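Local coordinates for putative cellulase CEL6 (Mycobacterium tuberculosis, PDB 1UP3), which probably hydrolyses internal beta-1,4-glucosidic bonds of cellulose, as a glycoside hydrolase family 6 endoglucanase, at residues 80-85 against 122-127; 100-105 against 140-145; 190-195 against 234-239. All blocks are in the same frame, centred on the assembly; numbering follows the deposited sequence.

Interaction 1: 80-85 against 122-127; sequences HRDCGS and LAMADC. With BGC (beta-D-glucopyranose), chain B.
Asp-82 OD1 accepts a hydrogen bond of 2.8 Å from O3 of the bound glucose unit, and the terminal methyl of Met-124 lies beside the same oxygen, with CE 3.5 Å from OD1. The other carboxylate oxygen, OD2, is taken up by the backbone N of Ala-87, which helps fix the rotation of the acid and presents OD1 to the sugar. Carboxylate and thioether chain meet at a slant, and CE also comes within 3.6 Å of glucose O2, so the methionine gives the sugar an apolar neighbour next to a polar acceptor. Met-124 reaches this far because its chain runs nearly straight from the helix through chi2 and then bends at chi3 (-70°), which turns the methyl toward the sugar. The long, unbranched side chain suits that reach. In the family 6 fold, loops at the C-terminal ends of the parallel strands build the substrate cleft. Here the loop following strand 72-75 is joined to the segment following strand 113-117. The covalent tie is the disulfide between Cys-83 SG and Cys-127 SG, whose chi3 of -81° is close to the relaxed value for such a bridge. Met-124 packs against it as well: its SD lies 3.3 Å from Cys-83 SG, with CG close behind. On the 80-85 side the chain turns sharply. A type II beta turn from His-80 to Cys-83 is closed by Cys-83 N and His-80 O, 2.9 Å apart, and Asp-82 occupies its third position with a positive phi. Arg-81 points from this turn into the protein, where its guanidinium meets Asp-45 in a salt bridge and also bonds the carbonyls of Ala-87 and Ser-88.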
# COMPACT_ATOMS: atom_id res chain seq x y z
N HIS A 80 12.07 10.37 -7.15
CA HIS A 80 13.12 9.35 -6.97
C HIS A 80 12.51 8.07 -6.43
O HIS A 80 13.13 7.37 -5.63
CB HIS A 80 14.28 9.83 -6.06
CG HIS A 80 14.66 11.26 -6.29
ND1 HIS A 80 15.03 11.71 -7.54
CD2 HIS A 80 14.66 12.34 -5.48
CE1 HIS A 80 15.26 13.01 -7.49
NE2 HIS A 80 15.03 13.42 -6.25
N ARG A 81 11.28 7.75 -6.90
CA ARG A 81 10.60 6.53 -6.46
C ARG A 81 11.49 5.32 -6.67
O ARG A 81 12.10 5.18 -7.70
CB ARG A 81 9.28 6.36 -7.20
CG ARG A 81 8.34 5.36 -6.59
CD ARG A 81 7.08 5.25 -7.39
NE ARG A 81 7.28 4.56 -8.65
CZ ARG A 81 6.35 4.39 -9.55
NH1 ARG A 81 5.12 4.86 -9.36
NH2 ARG A 81 6.61 3.71 -10.64
N ASP A 82 11.52 4.46 -5.63
CA ASP A 82 12.26 3.23 -5.64
C ASP A 82 13.76 3.43 -5.83
O ASP A 82 14.47 2.48 -6.16
CB ASP A 82 11.71 2.28 -6.71
CG ASP A 82 11.81 0.85 -6.31
OD1 ASP A 82 11.52 0.50 -5.12
OD2 ASP A 82 12.23 -0.04 -7.12
N CYS A 83 14.25 4.66 -5.62
CA CYS A 83 15.67 4.96 -5.82
C CYS A 83 16.17 4.44 -7.17
O CYS A 83 17.31 3.99 -7.27
CB CYS A 83 16.48 4.38 -4.68
SG CYS A 83 15.97 4.99 -3.05
N GLY A 84 15.34 4.55 -8.19
CA GLY A 84 15.74 4.25 -9.56
C GLY A 84 15.86 2.78 -9.89
O GLY A 84 16.44 2.41 -10.92
N SER A 85 15.28 1.94 -9.03
CA SER A 85 15.35 0.48 -9.20
C SER A 85 14.13 -0.02 -10.03
O SER A 85 13.60 0.72 -10.87
CB SER A 85 15.47 -0.19 -7.83
OG SER A 85 15.64 -1.60 -7.93
N LEU A 122 9.74 6.45 3.25
CA LEU A 122 10.49 6.74 4.49
C LEU A 122 11.58 5.68 4.73
O LEU A 122 12.68 6.01 5.16
CB LEU A 122 9.60 6.81 5.71
CG LEU A 122 8.56 7.95 5.73
CD1 LEU A 122 7.81 7.95 7.06
CD2 LEU A 122 9.21 9.28 5.51
N ALA A 123 11.27 4.43 4.42
CA ALA A 123 12.21 3.32 4.73
C ALA A 123 13.41 3.34 3.81
O ALA A 123 14.51 2.96 4.24
CB ALA A 123 11.50 1.97 4.65
N MET A 124 13.21 3.77 2.56
CA MET A 124 14.26 3.74 1.53
C MET A 124 15.01 5.07 1.43
O MET A 124 15.94 5.19 0.64
CB MET A 124 13.68 3.35 0.16
CG MET A 124 14.71 2.66 -0.74
SD MET A 124 14.08 2.40 -2.40
CE MET A 124 12.95 1.22 -2.04
N ALA A 125 14.66 6.04 2.26
CA ALA A 125 15.15 7.41 2.11
C ALA A 125 16.67 7.51 2.24
O ALA A 125 17.23 8.46 1.74
CB ALA A 125 14.47 8.32 3.07
N ASP A 126 17.31 6.54 2.89
CA ASP A 126 18.76 6.61 3.06
C ASP A 126 19.55 6.51 1.75
O ASP A 126 20.75 6.87 1.73
CB ASP A 126 19.25 5.53 4.01
CG ASP A 126 18.79 5.75 5.43
OD1 ASP A 126 18.72 6.91 5.90
OD2 ASP A 126 18.59 4.76 6.17
N CYS A 127 18.93 6.03 0.67
CA CYS A 127 19.57 6.05 -0.67
C CYS A 127 19.81 7.47 -1.18
O CYS A 127 20.63 7.69 -2.07
CB CYS A 127 18.72 5.28 -1.70
SG CYS A 127 17.35 6.25 -2.40
C2 BGC B . 12.28 -2.91 -2.70
C3 BGC B . 10.95 -2.28 -3.07
C4 BGC B . 9.79 -3.09 -2.49
C5 BGC B . 10.05 -3.30 -0.98
C6 BGC B . 9.01 -4.25 -0.36
C1 BGC B . 12.37 -3.09 -1.18
O2 BGC B . 13.39 -2.14 -3.22
O3 BGC B . 10.81 -2.14 -4.47
O4 BGC B . 8.53 -2.45 -2.67
O5 BGC B . 11.31 -3.90 -0.74
O6 BGC B . 9.21 -4.37 1.04

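Interaction 2: 100-105 against 140-145; sequences WIDAVA and VRYAVD
Ile-101 and Ala-143 form the inner, tightly packed half of this contact between helices 94-108 and 130-147, which flank the parallel sheet of the alpha/beta fold as successive strand-to-strand connections. The two segments run nearly parallel, with axes 9.9 Å apart and crossing at -19°. Toward the interior the fit is apolar: Ile-101 CD1 rests on the methyl of Ala-143, CD1 to CB 3.8 Å, and the small alanine lets the branched isoleucine come close to the facing helix. The second branch, CG2, packs obliquely on the Tyr-142 ring, 3.8 Å from CE2, the isoleucine and the tyrosine lying alongside each other and pointing opposite ways. Nearer the solvent the character changes. Tyr-142 and Asp-102 are both partly exposed, and a single hydrogen bond closes the contact there, beyond the ring's packing on Ile-101. With CG anti to the backbone N (chi1 -173°), the tyrosine reaches across to helix 94-108, and its ring also meets Arg-98 of that helix in a cation-pi contact. Asp-102 offers an acceptor at the ring's edge, its carboxylate plane turned 55° from the ring. Tyr-142 OH donates to the syn lone pair of Asp-102 OD1 over just 2.5 Å, with OD1 in the plane of the ring.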
# COMPACT_ATOMS: atom_id res chain seq x y z
N TRP A 100 0.28 17.52 -7.18
CA TRP A 100 -0.41 16.24 -7.26
C TRP A 100 -1.20 15.95 -5.99
O TRP A 100 -2.37 15.59 -6.07
CB TRP A 100 0.59 15.14 -7.50
CG TRP A 100 0.03 13.77 -7.84
CD1 TRP A 100 -0.67 13.41 -8.97
CD2 TRP A 100 0.21 12.54 -7.08
NE1 TRP A 100 -0.92 12.05 -8.96
CE2 TRP A 100 -0.39 11.49 -7.83
CE3 TRP A 100 0.86 12.22 -5.87
CZ2 TRP A 100 -0.39 10.15 -7.39
CZ3 TRP A 100 0.86 10.92 -5.44
CH2 TRP A 100 0.24 9.89 -6.21
N ILE A 101 -0.55 16.10 -4.82
CA ILE A 101 -1.23 15.92 -3.54
C ILE A 101 -2.43 16.91 -3.41
O ILE A 101 -3.49 16.51 -2.94
CB ILE A 101 -0.22 16.14 -2.36
CG1 ILE A 101 0.80 15.00 -2.30
CG2 ILE A 101 -0.97 16.32 -1.08
CD1 ILE A 101 0.17 13.60 -2.07
N ASP A 102 -2.27 18.17 -3.85
CA ASP A 102 -3.39 19.10 -3.78
C ASP A 102 -4.56 18.59 -4.58
O ASP A 102 -5.72 18.73 -4.16
CB ASP A 102 -3.01 20.49 -4.31
CG ASP A 102 -2.00 21.19 -3.45
OD1 ASP A 102 -1.81 20.83 -2.28
OD2 ASP A 102 -1.33 22.17 -3.88
N ALA A 103 -4.26 18.07 -5.75
CA ALA A 103 -5.29 17.55 -6.65
C ALA A 103 -5.97 16.30 -6.08
O ALA A 103 -7.18 16.18 -6.14
CB ALA A 103 -4.71 17.26 -8.01
N VAL A 104 -5.20 15.37 -5.52
CA VAL A 104 -5.78 14.21 -4.86
C VAL A 104 -6.74 14.65 -3.74
O VAL A 104 -7.86 14.15 -3.62
CB VAL A 104 -4.71 13.29 -4.30
CG1 VAL A 104 -5.29 12.23 -3.39
CG2 VAL A 104 -3.90 12.61 -5.42
N ALA A 105 -6.31 15.59 -2.91
CA ALA A 105 -7.16 16.10 -1.83
C ALA A 105 -8.43 16.78 -2.35
O ALA A 105 -9.49 16.66 -1.74
CB ALA A 105 -6.33 17.04 -0.95
N VAL A 140 6.36 14.02 2.33
CA VAL A 140 5.48 13.11 3.03
C VAL A 140 4.68 13.89 4.07
O VAL A 140 3.49 13.64 4.25
CB VAL A 140 6.24 11.91 3.61
CG1 VAL A 140 5.28 11.03 4.43
CG2 VAL A 140 6.85 11.11 2.46
N ARG A 141 5.34 14.79 4.79
CA ARG A 141 4.62 15.64 5.73
C ARG A 141 3.54 16.49 5.03
O ARG A 141 2.43 16.67 5.56
CB ARG A 141 5.60 16.55 6.49
CG ARG A 141 4.89 17.32 7.62
CD ARG A 141 5.80 18.25 8.44
NE ARG A 141 7.17 17.83 8.38
CZ ARG A 141 8.19 18.41 7.75
NH1 ARG A 141 8.09 19.59 7.13
NH2 ARG A 141 9.36 17.75 7.78
N TYR A 142 3.85 17.00 3.84
CA TYR A 142 2.89 17.76 3.05
C TYR A 142 1.65 16.91 2.72
O TYR A 142 0.52 17.35 2.86
CB TYR A 142 3.54 18.27 1.77
CG TYR A 142 2.63 19.22 1.00
CD1 TYR A 142 2.54 20.53 1.36
CD2 TYR A 142 1.82 18.75 -0.03
CE1 TYR A 142 1.67 21.41 0.71
CE2 TYR A 142 0.95 19.63 -0.71
CZ TYR A 142 0.88 20.96 -0.30
OH TYR A 142 0.04 21.88 -0.92
N ALA A 143 1.89 15.66 2.33
CA ALA A 143 0.79 14.74 2.08
C ALA A 143 -0.09 14.54 3.31
O ALA A 143 -1.30 14.60 3.21
CB ALA A 143 1.32 13.41 1.58
N VAL A 144 0.50 14.32 4.47
CA VAL A 144 -0.25 14.13 5.69
C VAL A 144 -1.07 15.37 5.97
O VAL A 144 -2.28 15.29 6.23
CB VAL A 144 0.67 13.81 6.89
CG1 VAL A 144 -0.10 13.88 8.20
CG2 VAL A 144 1.31 12.43 6.74
N ASP A 145 -0.41 16.53 5.93
CA ASP A 145 -1.08 17.78 6.30
C ASP A 145 -2.23 18.11 5.36
O ASP A 145 -3.22 18.71 5.80
CB ASP A 145 -0.11 18.96 6.26
CG ASP A 145 0.89 18.97 7.41
OD1 ASP A 145 0.75 18.22 8.41
OD2 ASP A 145 1.83 19.81 7.40

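Interaction 3: 190-195 against 234-239; sequences SNFYTT and CNPSGR. With BGC (beta-D-glucopyranose), chain B.
Phe-192 leans on an arginine that has folded back on its own loop: Arg-239 bends at chi2 and chi3 until NE and NH2 both point at the carbonyl oxygen of Ser-237, two residues earlier. NE makes the shorter bond to Ser-237 O, at 2.9 Å, while NH2 stands 3.3 Å from that oxygen; both donors meet it side-on, close to the guanidinium plane. A chi1 of -56° sets the arginine CG, anti to its own carbonyl carbon, beside the ring, where it touches Phe-192 CD1 at 3.5 Å; the later bends carry the guanidinium back to Ser-237. The phenylalanine meets CB, CG and CD of the arginine, and the guanidinium plane is turned 84° from the ring. Pro-236 supplies the second apolar partner. Its CG sits over one face of the Phe-192 ring in a CH-pi contact, 3.8 Å from the centroid, a place well suited to a compact, rigid proline ring whose puckered CG approaches that face. Beyond the ring, the neighbouring Asn-191 works at the sugar. Its OD1 accepts from the backbone N of Phe-192 at 2.7 Å, a short but bent bond that helps to orient the amide and is consistent with the nitrogen facing the sugar. ND2 donates to O6 of the bound glucose at 2.8 Å, almost straight. Such loop-to-loop packing behind Asn-191 is consistent with the second shell of the family 6 substrate cleft.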
# COMPACT_ATOMS: atom_id res chain seq x y z
N SER A 190 3.70 -4.89 -0.09
CA SER A 190 4.40 -5.64 -1.09
C SER A 190 5.41 -6.63 -0.56
O SER A 190 6.21 -7.10 -1.34
CB SER A 190 5.04 -4.73 -2.15
OG SER A 190 4.08 -3.83 -2.64
N ASN A 191 5.39 -6.93 0.73
CA ASN A 191 6.33 -7.93 1.26
C ASN A 191 5.58 -9.13 1.83
O ASN A 191 4.41 -9.32 1.53
CB ASN A 191 7.30 -7.25 2.23
CG ASN A 191 8.68 -7.85 2.16
OD1 ASN A 191 8.85 -9.04 2.43
ND2 ASN A 191 9.69 -7.03 1.79
N PHE A 192 6.28 -9.94 2.59
CA PHE A 192 5.89 -11.32 2.82
C PHE A 192 6.02 -11.74 4.27
O PHE A 192 5.82 -12.93 4.54
CB PHE A 192 6.75 -12.25 1.92
CG PHE A 192 6.69 -11.91 0.46
CD1 PHE A 192 5.71 -12.43 -0.36
CD2 PHE A 192 7.60 -11.00 -0.09
CE1 PHE A 192 5.64 -12.06 -1.70
CE2 PHE A 192 7.52 -10.63 -1.42
CZ PHE A 192 6.56 -11.14 -2.21
N TYR A 193 6.37 -10.82 5.19
CA TYR A 193 6.61 -11.21 6.57
C TYR A 193 5.30 -11.59 7.27
O TYR A 193 4.26 -11.08 6.93
CB TYR A 193 7.38 -10.12 7.32
CG TYR A 193 8.74 -9.90 6.73
CD1 TYR A 193 9.74 -10.84 6.93
CD2 TYR A 193 9.01 -8.81 5.89
CE1 TYR A 193 10.98 -10.70 6.33
CE2 TYR A 193 10.25 -8.67 5.28
CZ TYR A 193 11.21 -9.61 5.49
OH TYR A 193 12.44 -9.48 4.87
N THR A 194 5.38 -12.51 8.24
CA THR A 194 4.20 -13.00 8.90
C THR A 194 3.46 -11.89 9.64
O THR A 194 4.07 -10.91 10.14
CB THR A 194 4.49 -14.15 9.90
OG1 THR A 194 5.32 -13.66 11.00
CG2 THR A 194 5.20 -15.28 9.22
N THR A 195 2.16 -12.05 9.72
CA THR A 195 1.33 -11.11 10.46
C THR A 195 1.77 -10.95 11.90
O THR A 195 1.87 -9.84 12.41
CB THR A 195 -0.08 -11.56 10.41
OG1 THR A 195 -0.52 -11.55 9.03
CG2 THR A 195 -0.99 -10.66 11.20
N CYS A 234 11.51 -9.95 -4.44
CA CYS A 234 11.28 -9.66 -5.86
C CYS A 234 10.76 -10.91 -6.57
O CYS A 234 11.52 -11.81 -6.89
CB CYS A 234 12.58 -9.13 -6.45
SG CYS A 234 12.40 -8.00 -7.84
N ASN A 235 9.45 -10.98 -6.74
CA ASN A 235 8.76 -12.16 -7.28
C ASN A 235 9.26 -13.51 -6.73
O ASN A 235 9.55 -14.42 -7.52
CB ASN A 235 8.88 -12.19 -8.81
CG ASN A 235 8.19 -11.01 -9.49
OD1 ASN A 235 7.16 -10.52 -9.01
ND2 ASN A 235 8.74 -10.56 -10.64
N PRO A 236 9.33 -13.70 -5.42
CA PRO A 236 9.73 -15.02 -4.89
C PRO A 236 8.71 -16.10 -5.18
O PRO A 236 7.52 -15.87 -5.23
CB PRO A 236 9.82 -14.79 -3.39
CG PRO A 236 8.84 -13.64 -3.15
CD PRO A 236 8.97 -12.75 -4.35
N SER A 237 9.21 -17.32 -5.34
CA SER A 237 8.32 -18.46 -5.42
C SER A 237 7.98 -18.97 -4.02
O SER A 237 8.58 -18.58 -3.01
CB SER A 237 8.95 -19.55 -6.29
OG SER A 237 10.11 -20.04 -5.65
N GLY A 238 6.98 -19.85 -3.97
CA GLY A 238 6.56 -20.53 -2.75
C GLY A 238 5.81 -19.69 -1.71
O GLY A 238 5.65 -20.12 -0.56
N ARG A 239 5.40 -18.49 -2.10
CA ARG A 239 4.63 -17.61 -1.21
C ARG A 239 3.14 -17.89 -1.38
O ARG A 239 2.71 -18.38 -2.41
CB ARG A 239 4.92 -16.13 -1.51
CG ARG A 239 6.39 -15.71 -1.45
CD ARG A 239 7.15 -16.15 -0.21
NE ARG A 239 7.84 -17.40 -0.43
CZ ARG A 239 8.08 -18.34 0.50
NH1 ARG A 239 7.64 -18.27 1.74
NH2 ARG A 239 8.77 -19.40 0.13
C2 BGC B . 12.28 -2.91 -2.70
C3 BGC B . 10.95 -2.28 -3.07
C4 BGC B . 9.79 -3.09 -2.49
C5 BGC B . 10.05 -3.30 -0.98
C6 BGC B . 9.01 -4.25 -0.36
C1 BGC B . 12.37 -3.09 -1.18
O2 BGC B . 13.39 -2.14 -3.22
O3 BGC B . 10.81 -2.14 -4.47
O4 BGC B . 8.53 -2.45 -2.67
O5 BGC B . 11.31 -3.90 -0.74
O6 BGC B . 9.21 -4.37 1.04

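In the fold
Interactions 1 and 2 cross along the chain, their segments alternating, and both are closed before interaction 3 opens. Interactions 1 and 2 have centres 19 Å apart and touch through Leu-122 and Val-140, and helix 130-147 follows helix 121-124 in the chain. Interaction 2 joins two helices packed on the sheet, whereas interaction 1 joins a loop to the short helix after strand 113-117, and interaction 3 joins two loops. Interactions 1 and 3 do not touch, their nearest atoms being about 7 Å apart, but both reach the same glucose unit, which Asp-120 also binds. The ligand is thus held by connections from different parts of the sheet. Interaction 3 lies about 30 Å from interaction 2, centre to centre, across the middle of the chain.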